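BF1531-like N-terminal domain-containing protein (Bacteroides fragilis, PDB 3SLR) is of unknown function but binds magnesium in a phosphatase-like domain and may hydrolyse ester bonds. Local coordinates at residues R318-Q321 / R322-I326; N342-R345 / E346-G350; I211-I214 / A215-G219. All coordinates share one frame; numbering follows the deposited sequence. Where two conformers were deposited one is given.

Contact 1. Residues R318-Q321 / R322-I326; sequences RTIQ and RTLNI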
loop_
_atom_site.group_PDB
_atom_site.type_symbol
_atom_site.label_atom_id
_atom_site.label_comp_id
_atom_site.label_asym_id
_atom_site.label_seq_id
_atom_site.Cartn_x
_atom_site.Cartn_y
_atom_site.Cartn_z
ATOM N N ARG A 318 -6.212 23.050 -11.448
ATOM C CA ARG A 318 -7.609 23.420 -11.257
ATOM C C ARG A 318 -8.396 23.166 -12.538
ATOM O O ARG A 318 -9.505 22.633 -12.498
ATOM C CB ARG A 318 -7.737 24.869 -10.786
ATOM C CG ARG A 318 -7.019 25.120 -9.468
ATOM C CD ARG A 318 -7.251 26.530 -8.935
ATOM N NE ARG A 318 -6.339 26.800 -7.829
ATOM C CZ ARG A 318 -5.195 27.463 -7.947
ATOM N NH1 ARG A 318 -4.825 27.950 -9.119
ATOM N NH2 ARG A 318 -4.425 27.651 -6.886
ATOM N N THR A 319 -7.804 23.512 -13.679
ATOM C CA THR A 319 -8.448 23.281 -14.965
ATOM C C THR A 319 -8.731 21.793 -15.155
ATOM O O THR A 319 -9.840 21.394 -15.517
ATOM C CB THR A 319 -7.595 23.829 -16.128
ATOM O OG1 THR A 319 -7.514 25.255 -16.016
ATOM C CG2 THR A 319 -8.218 23.466 -17.465
ATOM N N ILE A 320 -7.720 20.973 -14.891
ATOM C CA ILE A 320 -7.874 19.530 -14.966
ATOM C C ILE A 320 -8.975 19.022 -14.020
ATOM O O ILE A 320 -9.844 18.248 -14.428
ATOM C CB ILE A 320 -6.540 18.826 -14.660
ATOM C CG1 ILE A 320 -5.551 19.082 -15.803
ATOM C CG2 ILE A 320 -6.779 17.334 -14.454
ATOM C CD1 ILE A 320 -4.117 18.766 -15.460
ATOM N N GLN A 321 -8.938 19.467 -12.768
ATOM C CA GLN A 321 -9.923 19.047 -11.768
ATOM C C GLN A 321 -11.335 19.385 -12.225
ATOM O O GLN A 321 -12.258 18.577 -12.096
ATOM C CB GLN A 321 -9.627 19.711 -10.420
ATOM C CG GLN A 321 -10.499 19.246 -9.256
ATOM C CD GLN A 321 -11.850 19.957 -9.183
ATOM O OE1 GLN A 321 -12.017 21.070 -9.682
ATOM N NE2 GLN A 321 -12.821 19.300 -8.567
ATOM N N ARG A 322 -11.492 20.575 -12.788
ATOM C CA ARG A 322 -12.810 21.031 -13.199
ATOM C C ARG A 322 -13.307 20.217 -14.377
ATOM O O ARG A 322 -14.498 19.932 -14.479
ATOM C CB ARG A 322 -12.772 22.525 -13.510
ATOM C CG ARG A 322 -12.561 23.348 -12.251
ATOM C CD ARG A 322 -12.062 24.751 -12.528
ATOM N NE ARG A 322 -11.736 25.446 -11.282
ATOM C CZ ARG A 322 -11.396 26.730 -11.212
ATOM N NH1 ARG A 322 -11.351 27.463 -12.314
ATOM N NH2 ARG A 322 -11.113 27.284 -10.041
ATOM N N THR A 323 -12.380 19.819 -15.249
ATOM C CA THR A 323 -12.709 19.012 -16.415
ATOM C C THR A 323 -13.188 17.623 -15.998
ATOM O O THR A 323 -14.152 17.084 -16.556
ATOM C CB THR A 323 -11.485 18.873 -17.352
ATOM O OG1 THR A 323 -11.056 20.173 -17.779
ATOM C CG2 THR A 323 -11.826 18.036 -18.575
ATOM N N LEU A 324 -12.508 17.049 -15.009
ATOM C CA LEU A 324 -12.784 15.685 -14.565
ATOM C C LEU A 324 -13.902 15.586 -13.531
ATOM O O LEU A 324 -14.533 14.537 -13.395
ATOM C CB LEU A 324 -11.508 15.055 -14.002
ATOM C CG LEU A 324 -10.381 14.917 -15.033
ATOM C CD1 LEU A 324 -9.121 14.384 -14.369
ATOM C CD2 LEU A 324 -10.831 14.016 -16.159
ATOM N N ASN A 325 -14.144 16.676 -12.806
ATOM C CA ASN A 325 -15.123 16.672 -11.721
ATOM C C ASN A 325 -14.845 15.564 -10.705
ATOM O O ASN A 325 -15.735 14.781 -10.364
ATOM C CB ASN A 325 -16.550 16.550 -12.268
ATOM C CG ASN A 325 -17.608 16.866 -11.219
ATOM O OD1 ASN A 325 -17.382 17.675 -10.315
ATOM N ND2 ASN A 325 -18.764 16.222 -11.331
ATOM N N ILE A 326 -13.598 15.483 -10.248
ATOM C CA ILE A 326 -13.246 14.633 -9.115
ATOM C C ILE A 326 -12.527 15.516 -8.109
ATOM O O ILE A 326 -12.105 16.623 -8.441
ATOM C CB ILE A 326 -12.327 13.477 -9.517
ATOM C CG1 ILE A 326 -11.080 14.029 -10.196
ATOM C CG2 ILE A 326 -13.060 12.494 -10.420
ATOM C CD1 ILE A 326 -10.022 12.972 -10.477
#
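Over one face of the Arg322 guanidinium sits Arg318 CB, 3.9 Å above the plane and displaced toward the rim. The two arginines run side by side in the same direction, one helical turn apart, with their guanidinium planes turned 46° against each other. Arg318 CD is 4.1 Å from Arg322 NH2, while Arg318 NE and Arg322 NH2 stay 5.3 Å apart; the Arg318 guanidinium forms a salt bridge with Asp315 and a hydrogen bond to the carbonyl of His347.

Gln321 OE1 meets Arg322 CG at 3.5 Å, the amide and guanidinium planes 87° apart. Gln321 CG lies anti to the backbone N (chi1 -174°) and the chain bends at chi2, which carries NE2 to Ile326 O at 2.8 Å; the carbonyl receives it from above its plane. Thr319 O takes two donors from opposite faces, Thr323 N at 3.0 Å and Thr323 OG1 at 2.8 Å.

On the buried side Ile320 CG2 meets Leu324 CD1 at 3.8 Å, both facing Val305. Asn325, with positive phi, breaks the helix, which joins parallel strands 305-309 and 331-334, an arrangement consistent with a HAD-like phosphatase domain.

Contact 2. Residues N342-R345 / E346-G350; sequences NMVR and EHVPG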
loop_
_atom_site.group_PDB
_atom_site.type_symbol
_atom_site.label_atom_id
_atom_site.label_comp_id
_atom_site.label_asym_id
_atom_site.label_seq_id
_atom_site.Cartn_x
_atom_site.Cartn_y
_atom_site.Cartn_z
ATOM N N ASN A 342 6.527 21.886 -4.828
ATOM C CA ASN A 342 6.272 22.729 -3.667
ATOM C C ASN A 342 5.161 23.742 -3.900
ATOM O O ASN A 342 4.342 24.001 -3.019
ATOM C CB ASN A 342 7.553 23.435 -3.217
ATOM C CG ASN A 342 8.535 22.487 -2.550
ATOM O OD1 ASN A 342 8.265 21.294 -2.415
ATOM N ND2 ASN A 342 9.686 23.011 -2.140
HETATM N N MSE A 343 5.117 24.311 -5.093
HETATM C CA MSE A 343 4.060 25.261 -5.381
HETATM C C MSE A 343 2.685 24.578 -5.516
HETATM O O MSE A 343 1.685 25.112 -5.032
HETATM C CB MSE A 343 4.417 26.148 -6.573
HETATM C CG MSE A 343 3.928 25.661 -7.910
HETATM SE SE MSE A 343 2.287 26.575 -8.421
HETATM C CE MSE A 343 2.845 28.426 -8.153
ATOM N N VAL A 344 2.623 23.397 -6.134
ATOM C CA VAL A 344 1.348 22.686 -6.183
ATOM C C VAL A 344 0.904 22.288 -4.766
ATOM O O VAL A 344 -0.279 22.371 -4.430
ATOM C CB VAL A 344 1.382 21.463 -7.137
ATOM C CG1 VAL A 344 0.138 20.605 -6.970
ATOM C CG2 VAL A 344 1.518 21.919 -8.584
ATOM N N ARG A 345 1.854 21.881 -3.925
ATOM C CA ARG A 345 1.538 21.532 -2.542
ATOM C C ARG A 345 0.898 22.683 -1.793
ATOM O O ARG A 345 -0.089 22.500 -1.078
ATOM C CB ARG A 345 2.793 21.135 -1.783
ATOM C CG ARG A 345 3.303 19.785 -2.126
ATOM C CD ARG A 345 4.104 19.216 -0.976
ATOM N NE ARG A 345 4.837 18.049 -1.426
ATOM C CZ ARG A 345 6.072 18.094 -1.909
ATOM N NH1 ARG A 345 6.711 19.253 -1.972
ATOM N NH2 ARG A 345 6.672 16.986 -2.313
ATOM N N GLU A 346 1.484 23.867 -1.938
ATOM C CA GLU A 346 1.023 25.032 -1.192
ATOM C C GLU A 346 -0.272 25.586 -1.758
ATOM O O GLU A 346 -1.145 26.020 -1.009
ATOM C CB GLU A 346 2.066 26.146 -1.216
ATOM C CG GLU A 346 3.452 25.753 -0.755
ATOM C CD GLU A 346 4.438 26.897 -0.904
ATOM O OE1 GLU A 346 4.004 28.069 -0.810
ATOM O OE2 GLU A 346 5.639 26.625 -1.127
ATOM N N HIS A 347 -0.394 25.579 -3.080
ATOM C CA HIS A 347 -1.486 26.298 -3.729
ATOM C C HIS A 347 -2.701 25.443 -4.061
ATOM O O HIS A 347 -3.778 25.969 -4.317
ATOM C CB HIS A 347 -0.978 27.054 -4.961
ATOM C CG HIS A 347 -0.097 28.211 -4.614
ATOM N ND1 HIS A 347 1.247 28.242 -4.909
ATOM C CD2 HIS A 347 -0.364 29.364 -3.954
ATOM C CE1 HIS A 347 1.767 29.373 -4.465
ATOM N NE2 HIS A 347 0.813 30.070 -3.877
ATOM N N VAL A 348 -2.535 24.126 -4.064
ATOM C CA VAL A 348 -3.684 23.257 -4.282
ATOM C C VAL A 348 -3.752 22.201 -3.177
ATOM O O VAL A 348 -3.437 21.033 -3.405
ATOM C CB VAL A 348 -3.632 22.564 -5.655
ATOM C CG1 VAL A 348 -5.016 22.070 -6.045
ATOM C CG2 VAL A 348 -3.067 23.499 -6.723
ATOM N N PRO A 349 -4.146 22.606 -1.960
ATOM C CA PRO A 349 -4.214 21.626 -0.869
ATOM C C PRO A 349 -5.089 20.439 -1.245
ATOM O O PRO A 349 -6.095 20.614 -1.923
ATOM C CB PRO A 349 -4.879 22.407 0.267
ATOM C CG PRO A 349 -4.552 23.826 -0.005
ATOM C CD PRO A 349 -4.477 23.970 -1.511
ATOM N N GLY A 350 -4.702 19.239 -0.821
ATOM C CA GLY A 350 -5.500 18.064 -1.125
ATOM C C GLY A 350 -4.820 17.171 -2.140
ATOM O O GLY A 350 -4.884 15.943 -2.043
#
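Met343 and His347 meet one turn apart at the end of helix 338-347, which follows strand 331-334 and the magnesium ligand Asp336 in what is probably a HAD-like domain with a Rossmann-type parallel sheet. Met343 is present as selenomethionine, and its side chain can be followed atom by atom. CB already lies 4.1 Å from His347 ND1. Bends at chi2 and chi3 bring SE and CE to the ND1 side of the ring, the two side chains crossing at about a right angle. SE comes to 4.0 Å from ND1; measured from the ring normal it stands 65° off, an oblique Met-aromatic approach. The terminal CE makes the nearest side-chain contact, 3.6 Å from ND1, and also reaches CE1.

The same ring is tied to the backbone of its partner. Met343 O lies at the ring edge, close to its plane, and accepts a weak hydrogen bond from His347 ND1 as well as the regular helical bond from His347 N at 2.9 Å. The weak ND1 bond may help to set the rotation of the imidazole. Both side chains also rest on Ala314 of helix 313-324.

Around the helix, Arg345 NH2 forms a salt bridge with Glu355 and a hydrogen bond to Val353 O. Val344 and Val348 face the interior, against Ile317 and Phe328 respectively. Val348 is the first residue to leave helical geometry, yet its N still donates to Val344 O at 2.9 Å, and its CG2 stands 4.3 Å from Val344 CG1.

Contact 3. Residues I211-I214 / A215-G219; sequences IDII and AAIQG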
loop_
_atom_site.group_PDB
_atom_site.type_symbol
_atom_site.label_atom_id
_atom_site.label_comp_id
_atom_site.label_asym_id
_atom_site.label_seq_id
_atom_site.Cartn_x
_atom_site.Cartn_y
_atom_site.Cartn_z
ATOM N N ILE A 211 -4.407 1.682 7.330
ATOM C CA ILE A 211 -5.356 2.780 7.178
ATOM C C ILE A 211 -5.693 3.020 5.700
ATOM O O ILE A 211 -6.816 3.417 5.390
ATOM C CB ILE A 211 -4.886 4.075 7.879
ATOM C CG1 ILE A 211 -4.820 3.882 9.407
ATOM C CG2 ILE A 211 -5.815 5.255 7.524
ATOM C CD1 ILE A 211 -6.146 3.437 10.076
ATOM N N ASP A 212 -4.751 2.753 4.786
ATOM C CA ASP A 212 -5.036 2.913 3.358
ATOM C C ASP A 212 -6.268 2.086 3.005
ATOM O O ASP A 212 -7.104 2.505 2.200
ATOM C CB ASP A 212 -3.878 2.420 2.462
ATOM C CG ASP A 212 -2.629 3.294 2.534
ATOM O OD1 ASP A 212 -2.713 4.481 2.922
ATOM O OD2 ASP A 212 -1.542 2.774 2.182
ATOM N N ILE A 213 -6.363 0.893 3.592
ATOM C CA ILE A 213 -7.461 -0.018 3.272
ATOM C C ILE A 213 -8.770 0.519 3.855
ATOM O O ILE A 213 -9.774 0.603 3.161
ATOM C CB ILE A 213 -7.199 -1.447 3.794
ATOM C CG1 ILE A 213 -6.042 -2.083 3.004
ATOM C CG2 ILE A 213 -8.456 -2.302 3.659
ATOM C CD1 ILE A 213 -5.457 -3.369 3.660
ATOM N N ILE A 214 -8.746 0.867 5.133
ATOM C CA ILE A 214 -9.922 1.444 5.774
ATOM C C ILE A 214 -10.431 2.666 5.010
ATOM O O ILE A 214 -11.619 2.755 4.703
ATOM C CB ILE A 214 -9.624 1.782 7.238
ATOM C CG1 ILE A 214 -9.386 0.488 8.010
ATOM C CG2 ILE A 214 -10.767 2.601 7.844
ATOM C CD1 ILE A 214 -9.161 0.671 9.485
ATOM N N ALA A 215 -9.533 3.592 4.679
ATOM C CA ALA A 215 -9.921 4.781 3.927
ATOM C C ALA A 215 -10.579 4.432 2.590
ATOM O O ALA A 215 -11.606 5.019 2.230
ATOM C CB ALA A 215 -8.724 5.711 3.721
ATOM N N ALA A 216 -9.990 3.489 1.854
ATOM C CA ALA A 216 -10.533 3.088 0.560
ATOM C C ALA A 216 -11.943 2.537 0.711
ATOM O O ALA A 216 -12.836 2.881 -0.059
ATOM C CB ALA A 216 -9.624 2.046 -0.120
ATOM N N ILE A 217 -12.138 1.671 1.697
ATOM C CA ILE A 217 -13.472 1.135 1.974
ATOM C C ILE A 217 -14.471 2.247 2.323
ATOM O O ILE A 217 -15.634 2.200 1.909
ATOM C CB ILE A 217 -13.428 0.050 3.075
ATOM C CG1 ILE A 217 -12.657 -1.170 2.563
ATOM C CG2 ILE A 217 -14.823 -0.371 3.466
ATOM C CD1 ILE A 217 -12.200 -2.137 3.647
ATOM N N GLN A 218 -14.008 3.253 3.061
ATOM C CA GLN A 218 -14.851 4.395 3.422
ATOM C C GLN A 218 -15.099 5.342 2.242
ATOM O O GLN A 218 -15.872 6.296 2.364
ATOM C CB GLN A 218 -14.243 5.163 4.601
ATOM C CG GLN A 218 -14.152 4.349 5.889
ATOM C CD GLN A 218 -15.510 4.134 6.536
ATOM O OE1 GLN A 218 -16.286 5.079 6.726
ATOM N NE2 GLN A 218 -15.812 2.893 6.861
ATOM N N GLY A 219 -14.442 5.083 1.113
ATOM C CA GLY A 219 -14.680 5.839 -0.109
ATOM C C GLY A 219 -13.650 6.914 -0.402
ATOM O O GLY A 219 -13.868 7.784 -1.256
#
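Ile213 and Ile217 lie side by side and point the same way, with Ile213 CG2 touching Ile217 CD1 at 3.7 Å. Both adopt the same first torsion, CG2 anti to the backbone N and CG1 beside it (chi1 -68° and -66°), which turns the CG2 methyl of Ile213 toward the CG1-CD1 branch of Ile217. Ile217 CG1 also lies 3.4 Å from Ile213 O. Gln218 follows a similar course one residue on, its CG 3.2 Å from Ile214 O, and the bend at chi2 carries NE2 to a hydrogen bond with Tyr79 OH.

Beneath these side chains the backbone bonds are regular. Ala215 N reaches Ile211 O at 2.8 Å, Ala216 N donates to Asp212 O at 3.1 Å, and Ile217 N binds Ile213 O at 3.0 Å. Gln218 N donates to Ile214 O at 2.9 Å. The helix then closes in a Schellman motif: Gly219 takes positive phi, a conformation well suited to glycine, and one of the motif's two bonds back into the last turn runs from Gly219 N to Ala216 O at 3.0 Å.

Further out, Ile213, Ile214 and Ile217 are set against the parallel sheet of the N-terminal domain, which is assigned to the SGNH-hydrolase clan: Ile213 and Ile214 pack on Ile124 of strand 122-126, and Ile214 and Ile217 on Tyr79 of strand 79-83, the residue that also holds the Gln218 amide. Ile211 leans instead on Ile40 and Glu43 of helix 34-46. Asp212 forms a salt bridge with Arg47 through OD1, while OD2 is hydrogen-bonded to Asn371 ND2 from the C-terminal part of the chain.

Each contact lies at the C-terminal end of a helix, and along the chain, the N-terminal part of a longer protein, they come in the order 3, 1, 2. Contact 3 closes helix 203-217 of the N-terminal domain, just ahead of strand 224-227, which leads to the magnesium ligands Asp228 and Asp230. Contacts 1 and 2 belong to the phosphatase-like domain, on helices 313-324 and 338-347 that precede and follow strand 331-334 in the chain. Their centres are 15 Å apart, and they are joined by a probable hydrogen bond from Arg318 NH2 to His347 O. Contact 3, its centre about 23 Å from those of the other two, touches neither, in keeping with the two-domain build.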